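Local coordinates for major capsid protein (Human herpesvirus 1, PDB 1NO7) that forms the main building block of the herpes simplex virus capsid shell, represented here by its protease-resistant upper domain, at residues A34-G46 with W59-V71. Numbering follows the deposited sequence.
Sequences ANPYGAYVAAPAG and WGQRLAHGRVRWV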
loop_
_atom_site.group_PDB
_atom_site.type_symbol
_atom_site.label_atom_id
_atom_site.label_comp_id
_atom_site.label_asym_id
_atom_site.label_seq_id
_atom_site.Cartn_x
_atom_site.Cartn_y
_atom_site.Cartn_z
ATOM N N ALA A 34 13.139 -20.007 22.107
ATOM C CA ALA A 34 12.726 -19.727 20.700
ATOM C C ALA A 34 12.443 -18.242 20.491
ATOM O O ALA A 34 12.335 -17.482 21.456
ATOM C CB ALA A 34 11.492 -20.541 20.357
ATOM N N ASN A 35 12.321 -17.831 19.229
ATOM C CA ASN A 35 12.046 -16.432 18.903
ATOM C C ASN A 35 10.641 -16.274 18.327
ATOM O O ASN A 35 10.405 -16.546 17.147
ATOM C CB ASN A 35 13.072 -15.906 17.909
ATOM C CG ASN A 35 12.970 -14.419 17.725
ATOM O OD1 ASN A 35 13.808 -13.808 17.068
ATOM N ND2 ASN A 35 11.934 -13.820 18.309
ATOM N N PRO A 36 9.701 -15.788 19.155
ATOM C CA PRO A 36 8.285 -15.564 18.844
ATOM C C PRO A 36 7.944 -14.448 17.881
ATOM O O PRO A 36 6.757 -14.179 17.668
ATOM C CB PRO A 36 7.675 -15.299 20.215
ATOM C CG PRO A 36 8.727 -14.466 20.841
ATOM C CD PRO A 36 10.023 -15.207 20.473
ATOM N N TYR A 37 8.952 -13.807 17.292
ATOM C CA TYR A 37 8.662 -12.702 16.391
ATOM C C TYR A 37 7.506 -12.999 15.441
ATOM O O TYR A 37 6.411 -12.457 15.602
ATOM C CB TYR A 37 9.894 -12.284 15.589
ATOM C CG TYR A 37 9.663 -11.037 14.734
ATOM C CD1 TYR A 37 10.656 -10.567 13.861
ATOM C CD2 TYR A 37 8.434 -10.355 14.760
ATOM C CE1 TYR A 37 10.430 -9.461 13.033
ATOM C CE2 TYR A 37 8.193 -9.247 13.935
ATOM C CZ TYR A 37 9.193 -8.808 13.072
ATOM O OH TYR A 37 8.938 -7.748 12.220
ATOM N N GLY A 38 7.722 -13.853 14.455
ATOM C CA GLY A 38 6.635 -14.128 13.532
ATOM C C GLY A 38 5.391 -14.715 14.187
ATOM O O GLY A 38 4.305 -14.695 13.603
ATOM N N ALA A 39 5.534 -15.219 15.409
ATOM C CA ALA A 39 4.421 -15.856 16.101
ATOM C C ALA A 39 3.448 -14.937 16.816
ATOM O O ALA A 39 2.242 -15.193 16.802
ATOM C CB ALA A 39 4.955 -16.893 17.083
ATOM N N TYR A 40 3.962 -13.876 17.437
ATOM C CA TYR A 40 3.118 -12.940 18.185
ATOM C C TYR A 40 2.414 -11.853 17.373
ATOM O O TYR A 40 2.878 -11.449 16.307
ATOM C CB TYR A 40 3.938 -12.268 19.276
ATOM C CG TYR A 40 3.096 -11.656 20.368
ATOM C CD1 TYR A 40 2.125 -12.409 21.026
ATOM C CD2 TYR A 40 3.324 -10.355 20.805
ATOM C CE1 TYR A 40 1.409 -11.889 22.100
ATOM C CE2 TYR A 40 2.612 -9.823 21.882
ATOM C CZ TYR A 40 1.659 -10.599 22.529
ATOM O OH TYR A 40 0.987 -10.104 23.627
ATOM N N VAL A 41 1.286 -11.379 17.897
ATOM C CA VAL A 41 0.514 -10.325 17.244
ATOM C C VAL A 41 -0.040 -9.358 18.288
ATOM O O VAL A 41 -0.956 -9.699 19.051
ATOM C CB VAL A 41 -0.664 -10.907 16.399
ATOM C CG1 VAL A 41 -1.734 -9.824 16.153
ATOM C CG2 VAL A 41 -0.129 -11.421 15.057
ATOM N N ALA A 42 0.525 -8.150 18.312
ATOM C CA ALA A 42 0.122 -7.100 19.249
ATOM C C ALA A 42 -1.143 -6.348 18.812
ATOM O O ALA A 42 -1.677 -6.558 17.716
ATOM C CB ALA A 42 1.277 -6.111 19.444
ATOM N N ALA A 43 -1.624 -5.477 19.692
ATOM C CA ALA A 43 -2.805 -4.680 19.406
ATOM C C ALA A 43 -2.392 -3.208 19.281
ATOM O O ALA A 43 -1.472 -2.745 19.967
ATOM C CB ALA A 43 -3.829 -4.861 20.512
ATOM N N PRO A 44 -3.067 -2.459 18.393
ATOM C CA PRO A 44 -2.833 -1.038 18.112
ATOM C C PRO A 44 -2.405 -0.170 19.298
ATOM O O PRO A 44 -3.153 0.007 20.263
ATOM C CB PRO A 44 -4.159 -0.604 17.509
ATOM C CG PRO A 44 -4.515 -1.803 16.683
ATOM C CD PRO A 44 -4.239 -2.946 17.642
ATOM N N ALA A 45 -1.199 0.385 19.194
ATOM C CA ALA A 45 -0.621 1.231 20.235
ATOM C C ALA A 45 -0.676 2.742 19.936
ATOM O O ALA A 45 0.368 3.392 19.774
ATOM C CB ALA A 45 0.829 0.803 20.485
ATOM N N GLY A 46 -1.888 3.289 19.865
ATOM C CA GLY A 46 -2.076 4.715 19.611
ATOM C C GLY A 46 -1.313 5.387 18.473
ATOM O O GLY A 46 -1.430 4.968 17.316
ATOM N N TRP A 59 11.456 -5.125 21.360
ATOM C CA TRP A 59 11.834 -6.357 20.691
ATOM C C TRP A 59 13.251 -6.260 20.168
ATOM O O TRP A 59 13.657 -7.047 19.319
ATOM C CB TRP A 59 10.891 -6.642 19.521
ATOM C CG TRP A 59 9.459 -6.844 19.927
ATOM C CD1 TRP A 59 8.624 -5.925 20.500
ATOM C CD2 TRP A 59 8.688 -8.040 19.774
ATOM N NE1 TRP A 59 7.376 -6.473 20.710
ATOM C CE2 TRP A 59 7.389 -7.769 20.274
ATOM C CE3 TRP A 59 8.969 -9.317 19.263
ATOM C CZ2 TRP A 59 6.371 -8.728 20.278
ATOM C CZ3 TRP A 59 7.956 -10.275 19.267
ATOM C CH2 TRP A 59 6.670 -9.971 19.773
ATOM N N GLY A 60 14.002 -5.284 20.664
ATOM C CA GLY A 60 15.370 -5.137 20.206
ATOM C C GLY A 60 16.174 -6.357 20.604
ATOM O O GLY A 60 17.026 -6.848 19.856
ATOM N N GLN A 61 15.887 -6.852 21.802
ATOM C CA GLN A 61 16.571 -8.016 22.329
ATOM C C GLN A 61 15.995 -9.250 21.668
ATOM O O GLN A 61 16.700 -9.960 20.946
ATOM C CB GLN A 61 16.374 -8.094 23.840
ATOM C CG GLN A 61 16.786 -6.828 24.560
ATOM C CD GLN A 61 16.502 -6.893 26.042
ATOM O OE1 GLN A 61 17.054 -7.733 26.753
ATOM N NE2 GLN A 61 15.632 -6.007 26.519
ATOM N N ARG A 62 14.709 -9.491 21.915
ATOM C CA ARG A 62 14.013 -10.638 21.348
ATOM C C ARG A 62 14.479 -10.953 19.925
ATOM O O ARG A 62 14.600 -12.125 19.550
ATOM C CB ARG A 62 12.513 -10.378 21.341
ATOM C CG ARG A 62 11.903 -10.201 22.711
ATOM C CD ARG A 62 10.477 -9.695 22.564
ATOM N NE ARG A 62 9.733 -9.661 23.821
ATOM C CZ ARG A 62 9.289 -10.736 24.466
ATOM N NH1 ARG A 62 9.510 -11.956 23.983
ATOM N NH2 ARG A 62 8.609 -10.592 25.597
ATOM N N LEU A 63 14.757 -9.907 19.146
ATOM C CA LEU A 63 15.195 -10.060 17.755
ATOM C C LEU A 63 16.664 -10.426 17.569
ATOM O O LEU A 63 16.975 -11.460 16.989
ATOM C CB LEU A 63 14.905 -8.778 16.964
ATOM C CG LEU A 63 13.443 -8.330 16.826
ATOM C CD1 LEU A 63 13.407 -6.915 16.270
ATOM C CD2 LEU A 63 12.677 -9.285 15.927
ATOM N N ALA A 64 17.565 -9.575 18.046
ATOM C CA ALA A 64 18.995 -9.827 17.905
ATOM C C ALA A 64 19.434 -11.128 18.580
ATOM O O ALA A 64 20.436 -11.739 18.187
ATOM C CB ALA A 64 19.782 -8.654 18.471
ATOM N N HIS A 65 18.681 -11.547 19.594
ATOM C CA HIS A 65 18.995 -12.768 20.326
ATOM C C HIS A 65 18.644 -14.013 19.519
ATOM O O HIS A 65 19.425 -14.448 18.669
ATOM C CB HIS A 65 18.251 -12.788 21.664
ATOM C CG HIS A 65 18.590 -13.965 22.525
ATOM N ND1 HIS A 65 18.253 -15.258 22.187
ATOM C CD2 HIS A 65 19.250 -14.044 23.704
ATOM C CE1 HIS A 65 18.690 -16.083 23.120
ATOM N NE2 HIS A 65 19.300 -15.372 24.052
ATOM N N GLY A 66 17.469 -14.579 19.785
ATOM C CA GLY A 66 17.049 -15.775 19.077
ATOM C C GLY A 66 17.140 -15.637 17.568
ATOM O O GLY A 66 17.465 -14.567 17.058
ATOM N N ARG A 67 16.869 -16.721 16.847
ATOM C CA ARG A 67 16.907 -16.677 15.393
ATOM C C ARG A 67 15.496 -16.819 14.835
ATOM O O ARG A 67 14.616 -17.374 15.497
ATOM C CB ARG A 67 17.795 -17.787 14.834
ATOM C CG ARG A 67 17.907 -17.726 13.330
ATOM C CD ARG A 67 18.200 -16.297 12.924
ATOM N NE ARG A 67 18.050 -16.061 11.495
ATOM C CZ ARG A 67 18.121 -14.857 10.937
ATOM N NH1 ARG A 67 18.336 -13.786 11.694
ATOM N NH2 ARG A 67 17.985 -14.722 9.627
ATOM N N VAL A 68 15.273 -16.309 13.625
ATOM C CA VAL A 68 13.950 -16.395 13.008
ATOM C C VAL A 68 13.900 -17.479 11.945
ATOM O O VAL A 68 14.775 -17.567 11.079
ATOM C CB VAL A 68 13.517 -15.051 12.381
ATOM C CG1 VAL A 68 13.236 -14.042 13.477
ATOM C CG2 VAL A 68 14.600 -14.534 11.446
ATOM N N ARG A 69 12.851 -18.289 12.021
ATOM C CA ARG A 69 12.652 -19.405 11.108
ATOM C C ARG A 69 12.160 -18.983 9.719
ATOM O O ARG A 69 12.914 -19.067 8.736
ATOM C CB ARG A 69 11.653 -20.392 11.728
ATOM C CG ARG A 69 11.801 -21.848 11.297
ATOM C CD ARG A 69 10.576 -22.644 11.728
ATOM N NE ARG A 69 10.154 -22.292 13.083
ATOM C CZ ARG A 69 8.981 -22.624 13.619
ATOM N NH1 ARG A 69 8.101 -23.325 12.918
ATOM N NH2 ARG A 69 8.684 -22.246 14.856
ATOM N N TRP A 70 10.904 -18.519 9.647
ATOM C CA TRP A 70 10.281 -18.126 8.370
ATOM C C TRP A 70 11.191 -17.310 7.455
ATOM O O TRP A 70 11.174 -17.480 6.233
ATOM C CB TRP A 70 8.945 -17.399 8.603
ATOM C CG TRP A 70 9.049 -16.015 9.174
ATOM C CD1 TRP A 70 8.849 -14.822 8.514
ATOM C CD2 TRP A 70 9.371 -15.675 10.520
ATOM N NE1 TRP A 70 9.027 -13.765 9.375
ATOM C CE2 TRP A 70 9.349 -14.261 10.613
ATOM C CE3 TRP A 70 9.677 -16.427 11.662
ATOM C CZ2 TRP A 70 9.623 -13.590 11.805
ATOM C CZ3 TRP A 70 9.951 -15.755 12.851
ATOM C CH2 TRP A 70 9.922 -14.352 12.910
ATOM N N VAL A 71 11.995 -16.439 8.044
ATOM C CA VAL A 71 12.901 -15.630 7.253
ATOM C C VAL A 71 14.059 -16.521 6.807
ATOM O O VAL A 71 15.103 -16.548 7.455
ATOM C CB VAL A 71 13.450 -14.455 8.084
ATOM C CG1 VAL A 71 14.314 -13.564 7.214
ATOM C CG2 VAL A 71 12.295 -13.667 8.689
#
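Pro-36 O faces the edge of the Trp-59 ring and is gripped from within its own loop: Tyr-40 N donates to Pro-36 O at 2.8 Å, and Ala-39 N adds a weak bond. The Gly-38 CA lies over one face of Trp-70, 3.6 Å from the centroid of the six-membered ring, in a CH-pi contact; Val-68 CB and Val-71 CG2 pack on the opposite face. Trp-70 also turns its edge toward the face of Tyr-37, an offset edge-to-face pair with planes at 79° and centroids 5.5 Å apart. With CG anti to the backbone N (chi1 -174°), the buried Tyr-37 reaches past Leu-63 and Val-68, and two carbonyls, Pro-538 O and Val-540 O, share the single proton of its OH. Tyr-40 meets Trp-59 rim to rim, CD2 of the tyrosine 3.5 Å from CZ2 of the indole. Arg-62 CD lies over one Trp-59 face, its NH2 bonding to Pro-114 O. Asn-35 lies along the bend after helix 60-64, its CB 3.2 Å from Arg-67 O and its CA 5.0 Å from Gly-66 CA. Aromatic and apolar packing, together with the backbone around Gly-66, thus joins the loop before helix 48-56 to helix 60-64 and the following loop, while Tyr-37 and Arg-62 direct their polar ends elsewhere in the domain.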